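Local coordinates for protein alanine dehydrogenase/pyridine nucleotide transhydrogenase (Mycobacterium smegmatis str. MC2 155, PDB 3P2Y) that probably transfers hydride between NADH and NADP as the alpha-1 part of a proton-pumping transhydrogenase, and is also classed as an alanine dehydrogenase, at residues A[45-59]-A[72-84]. Sequence-based numbering, arbitrary orientation.
With CA (calcium ion), chain C.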
loop_
_atom_site.group_PDB
_atom_site.type_symbol
_atom_site.label_atom_id
_atom_site.label_comp_id
_atom_site.label_asym_id
_atom_site.label_seq_id
_atom_site.Cartn_x
_atom_site.Cartn_y
_atom_site.Cartn_z
ATOM N N VAL A 45 11.312 -26.045 7.355
ATOM C CA VAL A 45 12.163 -26.714 8.356
ATOM C C VAL A 45 11.494 -27.986 8.887
ATOM O O VAL A 45 12.146 -29.040 9.041
ATOM C CB VAL A 45 12.528 -25.737 9.503
ATOM C CG1 VAL A 45 13.274 -26.481 10.641
ATOM C CG2 VAL A 45 13.412 -24.595 8.971
ATOM N N GLU A 46 10.191 -27.905 9.161
ATOM C CA GLU A 46 9.451 -29.060 9.681
ATOM C C GLU A 46 9.568 -30.267 8.730
ATOM O O GLU A 46 9.829 -31.407 9.164
ATOM C CB GLU A 46 7.980 -28.679 9.938
ATOM C CG GLU A 46 7.139 -29.752 10.657
ATOM C CD GLU A 46 5.804 -29.221 11.214
ATOM O OE1 GLU A 46 5.545 -27.992 11.152
ATOM O OE2 GLU A 46 5.003 -30.047 11.723
ATOM N N LYS A 47 9.412 -30.009 7.436
ATOM C CA LYS A 47 9.562 -31.064 6.422
ATOM C C LYS A 47 10.960 -31.679 6.389
ATOM O O LYS A 47 11.094 -32.906 6.264
ATOM C CB LYS A 47 9.216 -30.526 5.031
ATOM C CG LYS A 47 7.808 -29.919 4.926
ATOM C CD LYS A 47 6.711 -30.952 4.865
ATOM C CE LYS A 47 5.390 -30.301 4.435
ATOM N NZ LYS A 47 5.591 -29.364 3.265
ATOM N N LEU A 48 11.996 -30.844 6.487
ATOM C CA LEU A 48 13.376 -31.363 6.510
ATOM C C LEU A 48 13.631 -32.201 7.766
ATOM O O LEU A 48 14.233 -33.282 7.679
ATOM C CB LEU A 48 14.412 -30.236 6.417
ATOM C CG LEU A 48 14.288 -29.351 5.163
ATOM C CD1 LEU A 48 15.207 -28.196 5.326
ATOM C CD2 LEU A 48 14.606 -30.142 3.863
ATOM N N SER A 49 13.167 -31.712 8.915
ATOM C CA SER A 49 13.286 -32.462 10.165
ATOM C C SER A 49 12.606 -33.820 10.067
ATOM O O SER A 49 13.161 -34.831 10.518
ATOM C CB SER A 49 12.676 -31.692 11.333
ATOM O OG SER A 49 13.461 -30.549 11.615
ATOM N N ALA A 50 11.401 -33.820 9.494
ATOM C CA ALA A 50 10.602 -35.043 9.324
ATOM C C ALA A 50 11.314 -36.093 8.468
ATOM O O ALA A 50 11.079 -37.310 8.624
ATOM C CB ALA A 50 9.238 -34.701 8.727
ATOM N N ARG A 51 12.161 -35.631 7.553
ATOM C CA ARG A 51 12.984 -36.532 6.743
ATOM C C ARG A 51 14.257 -37.010 7.441
ATOM O O ARG A 51 14.985 -37.841 6.893
ATOM C CB ARG A 51 13.350 -35.874 5.419
ATOM C CG ARG A 51 12.170 -35.701 4.489
ATOM C CD ARG A 51 12.466 -34.634 3.469
ATOM N NE ARG A 51 13.718 -34.906 2.755
ATOM C CZ ARG A 51 14.231 -34.104 1.826
ATOM N NH1 ARG A 51 13.605 -32.977 1.514
ATOM N NH2 ARG A 51 15.362 -34.432 1.196
ATOM N N GLY A 52 14.536 -36.501 8.633
ATOM C CA GLY A 52 15.721 -36.934 9.392
ATOM C C GLY A 52 16.935 -36.018 9.333
ATOM O O GLY A 52 17.942 -36.276 10.001
ATOM N N LEU A 53 16.851 -34.942 8.547
ATOM C CA LEU A 53 17.944 -33.953 8.491
ATOM C C LEU A 53 17.977 -33.134 9.762
ATOM O O LEU A 53 16.921 -32.857 10.350
ATOM C CB LEU A 53 17.767 -33.028 7.294
ATOM C CG LEU A 53 17.768 -33.718 5.934
ATOM C CD1 LEU A 53 17.022 -32.903 4.883
ATOM C CD2 LEU A 53 19.227 -33.977 5.515
ATOM N N GLU A 54 19.173 -32.726 10.184
ATOM C CA GLU A 54 19.294 -31.806 11.329
ATOM C C GLU A 54 19.332 -30.380 10.783
ATOM O O GLU A 54 19.944 -30.126 9.740
ATOM C CB GLU A 54 20.558 -32.094 12.135
ATOM N N VAL A 55 18.630 -29.466 11.449
ATOM C CA VAL A 55 18.602 -28.075 10.983
ATOM C C VAL A 55 19.014 -27.243 12.191
ATOM O O VAL A 55 18.475 -27.445 13.300
ATOM C CB VAL A 55 17.203 -27.651 10.496
ATOM C CG1 VAL A 55 17.237 -26.213 9.938
ATOM C CG2 VAL A 55 16.710 -28.612 9.383
ATOM N N VAL A 56 19.975 -26.353 11.968
ATOM C CA VAL A 56 20.375 -25.352 12.964
ATOM C C VAL A 56 20.039 -23.972 12.417
ATOM O O VAL A 56 20.447 -23.620 11.303
ATOM C CB VAL A 56 21.858 -25.477 13.391
ATOM C CG1 VAL A 56 22.805 -25.423 12.185
ATOM C CG2 VAL A 56 22.207 -24.388 14.422
ATOM N N VAL A 57 19.300 -23.203 13.202
ATOM C CA VAL A 57 18.855 -21.859 12.786
ATOM C C VAL A 57 19.479 -20.853 13.730
ATOM O O VAL A 57 19.452 -21.036 14.946
ATOM C CB VAL A 57 17.327 -21.742 12.830
ATOM C CG1 VAL A 57 16.855 -20.364 12.340
ATOM C CG2 VAL A 57 16.702 -22.865 11.939
ATOM N N GLU A 58 20.073 -19.802 13.171
ATOM C CA GLU A 58 20.679 -18.769 14.027
ATOM C C GLU A 58 19.557 -18.081 14.800
ATOM O O GLU A 58 18.454 -17.878 14.274
ATOM C CB GLU A 58 21.411 -17.741 13.165
ATOM C CG GLU A 58 22.198 -16.706 13.991
ATOM C CD GLU A 58 23.137 -15.860 13.164
ATOM O OE1 GLU A 58 23.071 -15.895 11.922
ATOM O OE2 GLU A 58 23.986 -15.172 13.782
ATOM N N SER A 59 19.828 -17.742 16.060
ATOM C CA SER A 59 18.829 -16.981 16.819
ATOM C C SER A 59 18.393 -15.710 16.075
ATOM O O SER A 59 19.222 -14.976 15.506
ATOM C CB SER A 59 19.346 -16.646 18.227
ATOM O OG SER A 59 18.291 -16.017 18.989
ATOM N N TYR A 72 10.881 -22.109 15.175
ATOM C CA TYR A 72 11.888 -23.022 14.615
ATOM C C TYR A 72 12.135 -24.276 15.447
ATOM O O TYR A 72 12.236 -25.362 14.896
ATOM C CB TYR A 72 13.196 -22.287 14.298
ATOM C CG TYR A 72 13.054 -21.396 13.065
ATOM C CD1 TYR A 72 13.073 -21.948 11.771
ATOM C CD2 TYR A 72 12.929 -20.017 13.196
ATOM C CE1 TYR A 72 12.962 -21.108 10.629
ATOM C CE2 TYR A 72 12.805 -19.178 12.071
ATOM C CZ TYR A 72 12.837 -19.734 10.803
ATOM O OH TYR A 72 12.725 -18.899 9.711
ATOM N N GLU A 73 12.220 -24.135 16.764
ATOM C CA GLU A 73 12.406 -25.295 17.639
ATOM C C GLU A 73 11.202 -26.251 17.529
ATOM O O GLU A 73 11.390 -27.482 17.495
ATOM C CB GLU A 73 12.607 -24.857 19.088
ATOM C CG GLU A 73 13.960 -24.186 19.323
ATOM C CD GLU A 73 14.095 -23.607 20.715
ATOM O OE1 GLU A 73 13.089 -23.118 21.281
ATOM O OE2 GLU A 73 15.222 -23.599 21.218
ATOM N N ARG A 74 9.997 -25.684 17.452
ATOM C CA ARG A 74 8.775 -26.492 17.237
ATOM C C ARG A 74 8.794 -27.273 15.922
ATOM O O ARG A 74 8.165 -28.349 15.811
ATOM C CB ARG A 74 7.504 -25.633 17.321
ATOM C CG ARG A 74 7.012 -25.358 18.778
ATOM C CD ARG A 74 5.626 -24.663 18.819
ATOM N NE ARG A 74 5.705 -23.257 18.411
ATOM C CZ ARG A 74 6.011 -22.256 19.238
ATOM N NH1 ARG A 74 6.257 -22.497 20.526
ATOM N NH2 ARG A 74 6.081 -21.008 18.778
ATOM N N ALA A 75 9.524 -26.745 14.932
ATOM C CA ALA A 75 9.684 -27.393 13.623
ATOM C C ALA A 75 10.847 -28.376 13.610
ATOM O O ALA A 75 11.187 -28.946 12.561
ATOM C CB ALA A 75 9.885 -26.338 12.537
ATOM N N GLY A 76 11.489 -28.564 14.760
ATOM C CA GLY A 76 12.549 -29.551 14.877
ATOM C C GLY A 76 13.959 -29.004 14.782
ATOM O O GLY A 76 14.923 -29.772 14.897
ATOM N N ALA A 77 14.108 -27.690 14.589
ATOM C CA ALA A 77 15.454 -27.113 14.537
ATOM C C ALA A 77 16.052 -26.933 15.920
ATOM O O ALA A 77 15.336 -26.871 16.934
ATOM C CB ALA A 77 15.437 -25.737 13.832
ATOM N N THR A 78 17.368 -26.833 15.946
ATOM C CA THR A 78 18.069 -26.322 17.127
ATOM C C THR A 78 18.519 -24.897 16.830
ATOM O O THR A 78 18.775 -24.549 15.676
ATOM C CB THR A 78 19.281 -27.177 17.489
ATOM O OG1 THR A 78 20.269 -27.056 16.465
ATOM C CG2 THR A 78 18.875 -28.632 17.620
ATOM N N ILE A 79 18.577 -24.058 17.862
ATOM C CA ILE A 79 19.012 -22.665 17.667
ATOM C C ILE A 79 20.503 -22.590 17.982
ATOM O O ILE A 79 20.940 -23.009 19.068
ATOM C CB ILE A 79 18.213 -21.685 18.576
ATOM C CG1 ILE A 79 16.693 -21.808 18.336
ATOM C CG2 ILE A 79 18.731 -20.242 18.394
ATOM C CD1 ILE A 79 16.187 -21.496 16.873
ATOM N N GLY A 80 21.306 -22.071 17.067
ATOM C CA GLY A 80 22.750 -22.090 17.295
ATOM C C GLY A 80 23.519 -21.533 16.121
ATOM O O GLY A 80 22.956 -20.834 15.289
ATOM N N ASP A 81 24.815 -21.846 16.054
ATOM C CA ASP A 81 25.676 -21.282 15.010
ATOM C C ASP A 81 25.416 -22.009 13.677
ATOM O O ASP A 81 25.628 -23.214 13.572
ATOM C CB ASP A 81 27.141 -21.418 15.471
ATOM C CG ASP A 81 28.138 -20.797 14.510
ATOM O OD1 ASP A 81 27.759 -20.203 13.489
ATOM O OD2 ASP A 81 29.347 -20.929 14.804
ATOM N N PRO A 82 24.954 -21.267 12.651
ATOM C CA PRO A 82 24.600 -21.921 11.415
ATOM C C PRO A 82 25.796 -22.119 10.484
ATOM O O PRO A 82 25.721 -22.975 9.594
ATOM C CB PRO A 82 23.595 -20.935 10.798
ATOM C CG PRO A 82 24.135 -19.594 11.178
ATOM C CD PRO A 82 24.652 -19.821 12.616
ATOM N N TRP A 83 26.888 -21.369 10.685
ATOM C CA TRP A 83 27.950 -21.282 9.670
ATOM C C TRP A 83 28.763 -22.548 9.430
ATOM O O TRP A 83 29.173 -22.784 8.283
ATOM C CB TRP A 83 28.879 -20.083 9.935
ATOM C CG TRP A 83 28.105 -18.800 9.910
ATOM C CD1 TRP A 83 27.762 -18.024 10.990
ATOM C CD2 TRP A 83 27.575 -18.155 8.766
ATOM N NE1 TRP A 83 27.035 -16.937 10.577
ATOM C CE2 TRP A 83 26.909 -16.984 9.219
ATOM C CE3 TRP A 83 27.591 -18.447 7.393
ATOM C CZ2 TRP A 83 26.258 -16.105 8.347
ATOM C CZ3 TRP A 83 26.955 -17.562 6.516
ATOM C CH2 TRP A 83 26.289 -16.413 7.002
ATOM N N PRO A 84 28.994 -23.364 10.478
ATOM C CA PRO A 84 29.823 -24.547 10.185
ATOM C C PRO A 84 29.063 -25.785 9.688
ATOM O O PRO A 84 29.628 -26.904 9.650
ATOM C CB PRO A 84 30.538 -24.814 11.508
ATOM C CG PRO A 84 29.652 -24.265 12.578
ATOM C CD PRO A 84 28.837 -23.129 11.929
HETATM CA CA CA C . 16.409 -31.547 14.846
HETATM O O HOH W 1 16.087 -30.941 12.436
HETATM O O HOH W 2 18.156 -30.157 14.502
HETATM O O HOH W 3 26.451 -14.978 12.825
HETATM O O HOH W 4 22.329 -18.315 17.432
HETATM O O HOH W 5 14.568 -32.878 14.856
#
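Val55, Val57, Thr78 and Gly80 exchange three backbone hydrogen bonds that lay the edge strand 78-79 parallel to strand 54-57, the two strands of a beta-alpha-beta unit in the N-terminal domain whose crossover helix is 69-74. Thr78 N donates to Val55 O, Thr78 O accepts from Val57 N at 2.9 Å, and Gly80 N continues the ladder to Val57 O. On its other side strand 54-57 pairs with strand 24-27.

Where helix 69-74 ends, Ser49 OG, turned anti to its own carbonyl carbon (chi1 -68°), gives its proton to Ala75 O (2.9 Å), arriving in the carbonyl plane on a lone pair. The same oxygen accepts from a water that also donates to Leu53 O and binds a calcium ion. Gly76, in the Schellman motif closing helix 69-74, offers its O to that calcium at 2.3 Å. Of the ion's three waters, two also accept from Val55 N, one bond being weak, so within this contact the metal reaches segment 45-59 through water.

Side chains then pack on both faces of the strand pair. Beneath the crossover helix, Val57 sends CG1, anti to the backbone N (chi1 -178°), over the centre of the Tyr72 ring in a CH-pi contact, 3.9 Å from the centroid. Val57 CG2 meets Ala77 CB, while Val45 CG2 comes in at the ring's edge; Tyr72 OH is held by Leu40 O. The opposite face carries Val56, whose CG2 lies against the backbone of Gly80. Past the strand ends, Glu58 CB rests on Pro82 CG. Glu58 OE1 accepts from Arg29 N, and a water 2.7 Å from Glu58 OE2 donates to that oxygen and accepts from Trp83 NE1.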